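Side-chain contacts in DUF1955 domain-containing protein (Sulfolobus tokodaii, PDB 1WY6), which is of unknown function but folds as an archaeal helical repeat protein, a chain of packed helices without strands: residues 74-77 against 78-81; 28-31 against 32-36; 105-108 against 109-113; 15-19 against 20-24. One frame throughout, in Å; residues are numbered along the deposited sequence.

How the interactions relate
The four contacts follow one another along a single elongated run of helices, and no active site or ligand is known to relate them to. Interactions 4 and 2 share helix 23-36: residues 15-24 close helix 7-19 and turn into helix 23-36, and residues 28-36 form its later part, with centres about 15 Å apart. Interactions 1 and 3, whose centres lie about 10 Å apart, touch directly. There Lys78 NZ forms a salt bridge of 2.6 Å with Glu112 OE1, and Lys78 CD packs against Lys109 CD at 3.8 Å. Interactions 2 and 3 lie on opposite sides of the chain's centre, about 33 Å apart between centres, so they belong to different parts of the helical run.

Interaction 1: 74-77 against 78-81; sequences CQNL and KSVV
The flat peptide group that carries Asn76 O is approached by Ser79 from two directions. Ser79 OG lies in the carbonyl plane and donates a hydrogen bond of 2.8 Å to Asn76 O, while Ser79 N comes from above that plane, 2.9 Å from the same Asn76 O. The next carbonyl is met over a face: Val80 N makes a hydrogen bond to Leu77 O, 3.1 Å, from well above the carbonyl plane, and Val81 N adds a weak bond to this oxygen. The serine hydroxyl reaches backward because OG sits beside the backbone N, anti to the carbonyl carbon (chi1 -55°). These bonds wind a loop into the first turn of helix 78-86 in this helical repeat protein, with Cys74 held by its disulfide to Cys47. Serine suits the place, being short enough to return to a backbone carbonyl three residues earlier; an alanine here would probably lose the second bond to Asn76 O, leaving the backbone N-H of the same residue to hold that oxygen within this turn. Water 1 bridges Gln75 O and Lys78 N, at 2.7 Å from Gln75 O. On the apolar side Leu77 CD2 approaches Val80 CG2 at 4.3 Å; Leu77 rests on Ile100 and Leu101 of helix 92-103, while Val80 packs among helices 92-103, 44-52 and 55-65. Lys78 runs extended to its salt bridge with Glu112 on helix 107-117.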
loop_
_atom_site.group_PDB
_atom_site.type_symbol
_atom_site.label_atom_id
_atom_site.label_comp_id
_atom_site.label_asym_id
_atom_site.label_seq_id
_atom_site.Cartn_x
_atom_site.Cartn_y
_atom_site.Cartn_z
ATOM N N CYS A 74 -4.299 -1.526 -10.324
ATOM C CA CYS A 74 -4.919 -2.228 -9.207
ATOM C C CYS A 74 -5.928 -1.323 -8.504
ATOM O O CYS A 74 -5.664 -0.140 -8.282
ATOM C CB CYS A 74 -3.855 -2.685 -8.201
ATOM S SG CYS A 74 -2.687 -3.943 -8.820
ATOM N N GLN A 75 -7.080 -1.893 -8.154
ATOM C CA GLN A 75 -8.151 -1.156 -7.486
ATOM C C GLN A 75 -8.176 -1.425 -5.979
ATOM O O GLN A 75 -8.918 -0.777 -5.234
ATOM C CB GLN A 75 -9.505 -1.555 -8.087
ATOM C CG GLN A 75 -9.549 -1.478 -9.603
ATOM C CD GLN A 75 -9.447 -0.060 -10.121
ATOM O OE1 GLN A 75 -8.999 0.169 -11.246
ATOM N NE2 GLN A 75 -9.874 0.902 -9.313
ATOM N N ASN A 76 -7.361 -2.380 -5.541
ATOM C CA ASN A 76 -7.284 -2.768 -4.132
ATOM C C ASN A 76 -6.005 -2.307 -3.432
ATOM O O ASN A 76 -5.532 -2.975 -2.507
ATOM C CB ASN A 76 -7.393 -4.296 -4.004
ATOM C CG ASN A 76 -6.307 -5.043 -4.793
ATOM O OD1 ASN A 76 -6.161 -6.260 -4.666
ATOM N ND2 ASN A 76 -5.554 -4.317 -5.613
ATOM N N LEU A 77 -5.450 -1.173 -3.858
ATOM C CA LEU A 77 -4.225 -0.682 -3.248
ATOM C C LEU A 77 -4.369 -0.282 -1.784
ATOM O O LEU A 77 -3.385 0.049 -1.125
ATOM C CB LEU A 77 -3.615 0.456 -4.073
ATOM C CG LEU A 77 -3.104 0.008 -5.448
ATOM C CD1 LEU A 77 -2.161 1.066 -5.997
ATOM C CD2 LEU A 77 -2.367 -1.334 -5.339
ATOM N N LYS A 78 -5.588 -0.340 -1.262
ATOM C CA LYS A 78 -5.779 -0.043 0.147
ATOM C C LYS A 78 -5.081 -1.170 0.917
ATOM O O LYS A 78 -4.679 -0.998 2.068
ATOM C CB LYS A 78 -7.261 -0.015 0.514
ATOM C CG LYS A 78 -7.497 0.329 1.983
ATOM C CD LYS A 78 -8.934 0.044 2.425
ATOM C CE LYS A 78 -9.077 0.226 3.926
ATOM N NZ LYS A 78 -10.450 -0.083 4.411
ATOM N N SER A 79 -4.937 -2.324 0.265
ATOM C CA SER A 79 -4.278 -3.488 0.865
ATOM C C SER A 79 -2.812 -3.182 1.189
ATOM O O SER A 79 -2.253 -3.686 2.168
ATOM C CB SER A 79 -4.325 -4.685 -0.100
ATOM O OG SER A 79 -5.649 -4.982 -0.517
ATOM N N VAL A 80 -2.182 -2.370 0.351
ATOM C CA VAL A 80 -0.782 -2.022 0.562
ATOM C C VAL A 80 -0.634 -1.061 1.738
ATOM O O VAL A 80 0.267 -1.206 2.553
ATOM C CB VAL A 80 -0.160 -1.403 -0.718
ATOM C CG1 VAL A 80 1.251 -0.893 -0.428
ATOM C CG2 VAL A 80 -0.123 -2.453 -1.812
ATOM N N VAL A 81 -1.533 -0.087 1.826
ATOM C CA VAL A 81 -1.505 0.872 2.920
ATOM C C VAL A 81 -1.784 0.138 4.238
ATOM O O VAL A 81 -1.171 0.435 5.268
ATOM C CB VAL A 81 -2.574 1.958 2.733
ATOM C CG1 VAL A 81 -2.437 3.007 3.828
ATOM C CG2 VAL A 81 -2.448 2.583 1.349
HETATM O O HOH W 1 -8.261 0.067 -2.727
#

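Interaction 2: 28-31 against 32-36; sequences KIVL and EITKS
Val30 and Thr34 form the tight side of this stretch of helix 23-36. Val30 O takes two donors from one residue: Thr34 N at 3.0 Å, and Thr34 OG1 at 3.2 Å from above the carbonyl plane. The hydroxyl finds that oxygen because OG1 lies beside the threonine's own backbone N, anti to the carbonyl carbon (chi1 -74°), and is thereby turned back along the helix. A threonine is apt here, its hydroxyl being satisfied by the backbone while the residue also touches Tyr42 and Tyr68; a valine in its place would probably forfeit the second bond to Val30 O and bring a methyl group close to that oxygen. Ile33 lies over the same turn, with CB 3.5 Å from Val30 O, and its branched side chain packs on Ile7 and Leu11 of helix 7-19, while Val30 and Ile29 meet Ala14.

The other side is polar, and loose in its outer part. The root of Glu32 still hugs the backbone, with CG 3.1 Å from Lys28 O; beyond it the chain runs extended, and OE1 passes 3.9 Å from Ile29 CD1. Its charge does not meet the lysine directly: Lys28 NZ and Glu32 OE1 are 5.0 Å apart, joined through water 2 by weak bonds at both ends. Long, flexible charged chains suit such an exposed surface. The whole is typical of an amphipathic helix in an alpha-alpha pair, apolar toward helix 7-19 and the aromatic residues Tyr42, Tyr68 and Phe69, charged on the outward side, as in helical repeat proteins.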
loop_
_atom_site.group_PDB
_atom_site.type_symbol
_atom_site.label_atom_id
_atom_site.label_comp_id
_atom_site.label_asym_id
_atom_site.label_seq_id
_atom_site.Cartn_x
_atom_site.Cartn_y
_atom_site.Cartn_z
ATOM N N LYS A 28 10.788 -16.631 -8.800
ATOM C CA LYS A 28 11.448 -17.298 -9.910
ATOM C C LYS A 28 10.387 -17.627 -10.957
ATOM O O LYS A 28 10.564 -17.351 -12.145
ATOM C CB LYS A 28 12.138 -18.572 -9.408
ATOM C CG LYS A 28 12.827 -19.390 -10.488
ATOM C CD LYS A 28 13.443 -20.655 -9.900
ATOM C CE LYS A 28 14.054 -21.538 -10.986
ATOM N NZ LYS A 28 15.226 -20.897 -11.645
ATOM N N ILE A 29 9.283 -18.213 -10.506
ATOM C CA ILE A 29 8.164 -18.562 -11.382
ATOM C C ILE A 29 7.627 -17.301 -12.076
ATOM O O ILE A 29 7.418 -17.286 -13.292
ATOM C CB ILE A 29 7.003 -19.190 -10.586
ATOM C CG1 ILE A 29 7.487 -20.417 -9.810
ATOM C CG2 ILE A 29 5.887 -19.610 -11.540
ATOM C CD1 ILE A 29 7.785 -21.584 -10.669
ATOM N N VAL A 30 7.407 -16.245 -11.299
ATOM C CA VAL A 30 6.894 -14.993 -11.854
ATOM C C VAL A 30 7.804 -14.420 -12.940
ATOM O O VAL A 30 7.323 -13.936 -13.961
ATOM C CB VAL A 30 6.698 -13.923 -10.747
ATOM C CG1 VAL A 30 6.375 -12.577 -11.372
ATOM C CG2 VAL A 30 5.577 -14.343 -9.810
ATOM N N LEU A 31 9.113 -14.467 -12.721
ATOM C CA LEU A 31 10.058 -13.949 -13.699
ATOM C C LEU A 31 10.072 -14.794 -14.965
ATOM O O LEU A 31 10.465 -14.313 -16.025
ATOM C CB LEU A 31 11.466 -13.870 -13.102
ATOM C CG LEU A 31 11.634 -12.893 -11.930
ATOM C CD1 LEU A 31 13.091 -12.859 -11.476
ATOM C CD2 LEU A 31 11.180 -11.504 -12.361
ATOM N N GLU A 32 9.656 -16.053 -14.853
ATOM C CA GLU A 32 9.591 -16.929 -16.013
ATOM C C GLU A 32 8.473 -16.396 -16.903
ATOM O O GLU A 32 8.676 -16.155 -18.088
ATOM C CB GLU A 32 9.266 -18.373 -15.605
ATOM C CG GLU A 32 10.299 -19.040 -14.706
ATOM C CD GLU A 32 9.935 -20.481 -14.365
ATOM O OE1 GLU A 32 10.524 -21.038 -13.411
ATOM O OE2 GLU A 32 9.064 -21.062 -15.054
ATOM N N ILE A 33 7.295 -16.211 -16.311
ATOM C CA ILE A 33 6.121 -15.704 -17.018
ATOM C C ILE A 33 6.434 -14.361 -17.667
ATOM O O ILE A 33 6.054 -14.100 -18.812
ATOM C CB ILE A 33 4.933 -15.506 -16.049
ATOM C CG1 ILE A 33 4.536 -16.844 -15.416
ATOM C CG2 ILE A 33 3.760 -14.876 -16.786
ATOM C CD1 ILE A 33 4.107 -17.911 -16.420
ATOM N N THR A 34 7.129 -13.513 -16.919
ATOM C CA THR A 34 7.515 -12.190 -17.386
ATOM C C THR A 34 8.344 -12.245 -18.668
ATOM O O THR A 34 8.344 -11.299 -19.459
ATOM C CB THR A 34 8.331 -11.447 -16.302
ATOM O OG1 THR A 34 7.456 -11.017 -15.254
ATOM C CG2 THR A 34 9.043 -10.245 -16.894
ATOM N N LYS A 35 9.048 -13.354 -18.870
ATOM C CA LYS A 35 9.889 -13.521 -20.052
ATOM C C LYS A 35 9.115 -14.053 -21.257
ATOM O O LYS A 35 9.411 -13.706 -22.401
ATOM C CB LYS A 35 11.040 -14.486 -19.748
ATOM C CG LYS A 35 11.948 -14.079 -18.596
ATOM C CD LYS A 35 12.713 -12.796 -18.894
ATOM C CE LYS A 35 13.799 -12.535 -17.847
ATOM N NZ LYS A 35 14.907 -13.542 -17.902
ATOM N N SER A 36 8.123 -14.896 -20.993
ATOM C CA SER A 36 7.337 -15.512 -22.055
ATOM C C SER A 36 6.082 -14.776 -22.519
ATOM O O SER A 36 5.639 -14.971 -23.650
ATOM C CB SER A 36 6.962 -16.939 -21.642
ATOM O OG SER A 36 6.268 -16.944 -20.408
HETATM O O HOH W 2 13.199 -20.079 -14.242
#

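Interaction 3: 105-108 against 109-113; sequences GKRD and KLEEI
Glu111 and Arg107 meet one turn apart near the start of helix 107-117, just after the Schellman motif at Gly105, whose positive phi favours glycine, and Lys106 at the N-cap position. From its root the glutamate runs back over the preceding turn: CB lies 3.5 Å from Arg107 O, and CG is closer still to the same Arg107 O, at 3.0 Å. This course follows from CG standing beside the backbone N, anti to the carbonyl carbon (chi1 -64°). CD then arrives over the centre of one face of the Arg107 guanidinium, 4.1 Å above its plane, with carboxylate and guanidinium turned 82° against each other. OE1 comes down on that face, 2.9 Å from Arg107 NE and 3.0 Å from Arg107 CZ, whereas OE2 turns to a salt bridge with Arg115. Arginine suits the spot because its extended chain, CG to NE, lays the guanidinium beneath the glutamate's OE1, offering a face of spread positive charge. Asp140 makes a long, weak ion pair with Arg107 and also brings a like charge close to Glu111 OE1, so the arginine probably offsets two carboxylates. Since no N-H points at OE1, the Arg107-Glu111 salt bridge rests on charge and not on directed hydrogen bonds.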
loop_
_atom_site.group_PDB
_atom_site.type_symbol
_atom_site.label_atom_id
_atom_site.label_comp_id
_atom_site.label_asym_id
_atom_site.label_seq_id
_atom_site.Cartn_x
_atom_site.Cartn_y
_atom_site.Cartn_z
ATOM N N GLY A 105 -9.014 8.802 -6.982
ATOM C CA GLY A 105 -10.130 9.465 -6.337
ATOM C C GLY A 105 -10.841 8.553 -5.357
ATOM O O GLY A 105 -12.041 8.715 -5.111
ATOM N N LYS A 106 -10.107 7.593 -4.793
ATOM C CA LYS A 106 -10.691 6.661 -3.834
ATOM C C LYS A 106 -10.663 7.228 -2.423
ATOM O O LYS A 106 -9.982 6.714 -1.530
ATOM C CB LYS A 106 -9.964 5.315 -3.892
ATOM C CG LYS A 106 -10.250 4.539 -5.166
ATOM C CD LYS A 106 -9.544 3.196 -5.194
ATOM C CE LYS A 106 -9.821 2.471 -6.512
ATOM N NZ LYS A 106 -11.244 2.084 -6.668
ATOM N N ARG A 107 -11.418 8.303 -2.252
ATOM C CA ARG A 107 -11.544 9.016 -0.990
ATOM C C ARG A 107 -12.082 8.086 0.082
ATOM O O ARG A 107 -11.703 8.177 1.249
ATOM C CB ARG A 107 -12.493 10.200 -1.179
ATOM C CG ARG A 107 -12.885 10.940 0.095
ATOM C CD ARG A 107 -13.818 12.097 -0.254
ATOM N NE ARG A 107 -14.276 12.857 0.906
ATOM C CZ ARG A 107 -13.473 13.505 1.741
ATOM N NH1 ARG A 107 -12.160 13.480 1.548
ATOM N NH2 ARG A 107 -13.982 14.194 2.754
ATOM N N ASP A 108 -12.972 7.191 -0.333
ATOM C CA ASP A 108 -13.584 6.223 0.567
ATOM C C ASP A 108 -12.537 5.342 1.241
ATOM O O ASP A 108 -12.576 5.154 2.449
ATOM C CB ASP A 108 -14.597 5.359 -0.205
ATOM C CG ASP A 108 -13.958 4.558 -1.335
ATOM O OD1 ASP A 108 -13.000 5.053 -1.964
ATOM O OD2 ASP A 108 -14.432 3.435 -1.610
ATOM N N LYS A 109 -11.606 4.805 0.456
ATOM C CA LYS A 109 -10.550 3.945 0.990
ATOM C C LYS A 109 -9.643 4.731 1.944
ATOM O O LYS A 109 -9.322 4.262 3.032
ATOM C CB LYS A 109 -9.734 3.344 -0.161
ATOM C CG LYS A 109 -10.567 2.490 -1.129
ATOM C CD LYS A 109 -11.184 1.287 -0.409
ATOM C CE LYS A 109 -12.279 0.614 -1.228
ATOM N NZ LYS A 109 -11.774 0.023 -2.489
ATOM N N LEU A 110 -9.244 5.933 1.539
ATOM C CA LEU A 110 -8.397 6.784 2.383
ATOM C C LEU A 110 -9.065 7.115 3.726
ATOM O O LEU A 110 -8.392 7.168 4.758
ATOM C CB LEU A 110 -8.049 8.082 1.640
ATOM C CG LEU A 110 -7.165 7.898 0.404
ATOM C CD1 LEU A 110 -7.069 9.201 -0.378
ATOM C CD2 LEU A 110 -5.781 7.416 0.844
ATOM N N GLU A 111 -10.380 7.339 3.713
ATOM C CA GLU A 111 -11.109 7.649 4.951
ATOM C C GLU A 111 -11.181 6.435 5.872
ATOM O O GLU A 111 -11.074 6.562 7.093
ATOM C CB GLU A 111 -12.527 8.130 4.649
ATOM C CG GLU A 111 -12.578 9.426 3.877
ATOM C CD GLU A 111 -13.928 10.105 4.005
ATOM O OE1 GLU A 111 -14.205 11.033 3.214
ATOM O OE2 GLU A 111 -14.705 9.711 4.908
ATOM N N GLU A 112 -11.376 5.260 5.285
ATOM C CA GLU A 112 -11.411 4.023 6.060
ATOM C C GLU A 112 -10.078 3.865 6.811
ATOM O O GLU A 112 -10.054 3.589 8.008
ATOM C CB GLU A 112 -11.653 2.839 5.119
ATOM C CG GLU A 112 -13.075 2.809 4.572
ATOM C CD GLU A 112 -13.210 1.982 3.307
ATOM O OE1 GLU A 112 -12.337 1.119 3.070
ATOM O OE2 GLU A 112 -14.192 2.193 2.555
ATOM N N ILE A 113 -8.967 4.052 6.105
ATOM C CA ILE A 113 -7.650 3.960 6.741
ATOM C C ILE A 113 -7.565 5.006 7.860
ATOM O O ILE A 113 -7.072 4.731 8.957
ATOM C CB ILE A 113 -6.514 4.245 5.734
ATOM C CG1 ILE A 113 -6.355 3.073 4.766
ATOM C CG2 ILE A 113 -5.211 4.495 6.477
ATOM C CD1 ILE A 113 -5.841 1.798 5.436
#

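Interaction 4: 15-19 against 20-24; sequences KKFLL and DGYID
Phe17 O receives Tyr22 N at 2.9 Å and Leu18 O receives Gly21 N at 2.9 Å, the nested pair of bonds of a Schellman motif that ends helix 7-19. Gly21 makes the reversal possible: at its positive phi of 91° a CB would be jammed against the preceding carbonyl oxygen, which calls for glycine. Tyr22 follows as the centre of an inverse gamma turn and at the N-cap position of helix 23-36, so helix 7-19 passes directly into helix 23-36 through this short turn.

Phe17 CG stands beside the backbone N, anti to the carbonyl carbon (chi1 -84°), which sends the ring toward Tyr22. The edge of Phe17 is directed toward the face of Tyr22 in an offset edge-to-face pair, ring centroids 5.7 Å apart and planes at 61°. Phe17 CD1 does the touching, 3.6 Å from Tyr22 CB, and Phe17 O lies at the tyrosine ring's edge, in its plane. Two aromatic groups thus pack across the turn where the chain reverses. Lys16 and Asp20 run side by side, the lysine CG 3.9 Å from Asp20 OD1, but their charges do not meet. Leu18 CD2 approaches Ile23 O at 3.7 Å and lies 4.4 Å from Ile23 CD1. This apolar pair divides between two following helices: Leu18 rests on Leu49 of helix 44-52, and Ile23 on Tyr57 and Val61 of helix 55-65.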
loop_
_atom_site.group_PDB
_atom_site.type_symbol
_atom_site.label_atom_id
_atom_site.label_comp_id
_atom_site.label_asym_id
_atom_site.label_seq_id
_atom_site.Cartn_x
_atom_site.Cartn_y
_atom_site.Cartn_z
ATOM N N LYS A 15 1.770 -17.867 -6.765
ATOM C CA LYS A 15 0.984 -17.227 -5.714
ATOM C C LYS A 15 1.055 -17.997 -4.397
ATOM O O LYS A 15 1.359 -17.421 -3.362
ATOM C CB LYS A 15 -0.476 -17.086 -6.148
ATOM C CG LYS A 15 -1.353 -16.355 -5.136
ATOM C CD LYS A 15 -2.813 -16.338 -5.568
ATOM C CE LYS A 15 -3.685 -15.624 -4.534
ATOM N NZ LYS A 15 -5.111 -15.503 -4.970
ATOM N N LYS A 16 0.783 -19.298 -4.437
ATOM C CA LYS A 16 0.829 -20.110 -3.226
ATOM C C LYS A 16 2.182 -20.031 -2.510
ATOM O O LYS A 16 2.227 -19.883 -1.289
ATOM C CB LYS A 16 0.489 -21.559 -3.554
ATOM C CG LYS A 16 0.123 -22.389 -2.334
ATOM C CD LYS A 16 -0.615 -23.658 -2.738
ATOM C CE LYS A 16 0.157 -24.435 -3.792
ATOM N NZ LYS A 16 -0.609 -25.601 -4.312
ATOM N N PHE A 17 3.281 -20.136 -3.257
ATOM C CA PHE A 17 4.612 -20.036 -2.657
ATOM C C PHE A 17 4.703 -18.718 -1.881
ATOM O O PHE A 17 5.046 -18.694 -0.697
ATOM C CB PHE A 17 5.706 -20.025 -3.735
ATOM C CG PHE A 17 6.126 -21.389 -4.216
ATOM C CD1 PHE A 17 6.474 -22.389 -3.314
ATOM C CD2 PHE A 17 6.212 -21.659 -5.582
ATOM C CE1 PHE A 17 6.904 -23.645 -3.764
ATOM C CE2 PHE A 17 6.639 -22.909 -6.045
ATOM C CZ PHE A 17 6.986 -23.903 -5.137
ATOM N N LEU A 18 4.404 -17.622 -2.574
ATOM C CA LEU A 18 4.465 -16.284 -1.983
ATOM C C LEU A 18 3.609 -16.155 -0.728
ATOM O O LEU A 18 4.095 -15.694 0.299
ATOM C CB LEU A 18 4.051 -15.228 -3.010
ATOM C CG LEU A 18 4.933 -15.173 -4.264
ATOM C CD1 LEU A 18 4.383 -14.160 -5.257
ATOM C CD2 LEU A 18 6.355 -14.815 -3.855
ATOM N N LEU A 19 2.341 -16.551 -0.807
ATOM C CA LEU A 19 1.469 -16.478 0.367
ATOM C C LEU A 19 2.095 -17.274 1.519
ATOM O O LEU A 19 1.917 -16.927 2.681
ATOM C CB LEU A 19 0.080 -17.058 0.061
ATOM C CG LEU A 19 -0.823 -16.319 -0.931
ATOM C CD1 LEU A 19 -2.046 -17.165 -1.225
ATOM C CD2 LEU A 19 -1.231 -14.979 -0.362
ATOM N N ASP A 20 2.828 -18.336 1.183
ATOM C CA ASP A 20 3.460 -19.191 2.189
ATOM C C ASP A 20 4.843 -18.746 2.648
ATOM O O ASP A 20 5.456 -19.412 3.478
ATOM C CB ASP A 20 3.560 -20.627 1.677
ATOM C CG ASP A 20 2.204 -21.304 1.542
ATOM O OD1 ASP A 20 2.170 -22.422 0.991
ATOM O OD2 ASP A 20 1.183 -20.729 1.984
ATOM N N GLY A 21 5.349 -17.647 2.095
ATOM C CA GLY A 21 6.657 -17.170 2.506
ATOM C C GLY A 21 7.820 -17.693 1.687
ATOM O O GLY A 21 8.969 -17.360 1.970
ATOM N N TYR A 22 7.533 -18.529 0.695
ATOM C CA TYR A 22 8.567 -19.067 -0.189
ATOM C C TYR A 22 8.764 -18.003 -1.269
ATOM O O TYR A 22 8.417 -18.218 -2.428
ATOM C CB TYR A 22 8.082 -20.362 -0.839
ATOM C CG TYR A 22 7.963 -21.546 0.097
ATOM C CD1 TYR A 22 9.023 -22.449 0.248
ATOM C CD2 TYR A 22 6.778 -21.799 0.790
ATOM C CE1 TYR A 22 8.900 -23.580 1.051
ATOM C CE2 TYR A 22 6.647 -22.930 1.601
ATOM C CZ TYR A 22 7.715 -23.817 1.717
ATOM O OH TYR A 22 7.579 -24.967 2.455
ATOM N N ILE A 23 9.309 -16.851 -0.878
ATOM C CA ILE A 23 9.509 -15.732 -1.801
ATOM C C ILE A 23 10.361 -16.017 -3.058
ATOM O O ILE A 23 9.934 -15.716 -4.167
ATOM C CB ILE A 23 10.120 -14.505 -1.061
ATOM C CG1 ILE A 23 9.391 -14.262 0.273
ATOM C CG2 ILE A 23 10.010 -13.267 -1.938
ATOM C CD1 ILE A 23 7.904 -13.915 0.141
ATOM N N ASP A 24 11.550 -16.594 -2.887
ATOM C CA ASP A 24 12.424 -16.876 -4.027
ATOM C C ASP A 24 11.759 -17.804 -5.032
ATOM O O ASP A 24 11.841 -17.592 -6.240
ATOM C CB ASP A 24 13.736 -17.523 -3.567
ATOM C CG ASP A 24 14.519 -16.647 -2.611
ATOM O OD1 ASP A 24 14.926 -15.535 -3.001
ATOM O OD2 ASP A 24 14.731 -17.074 -1.462
#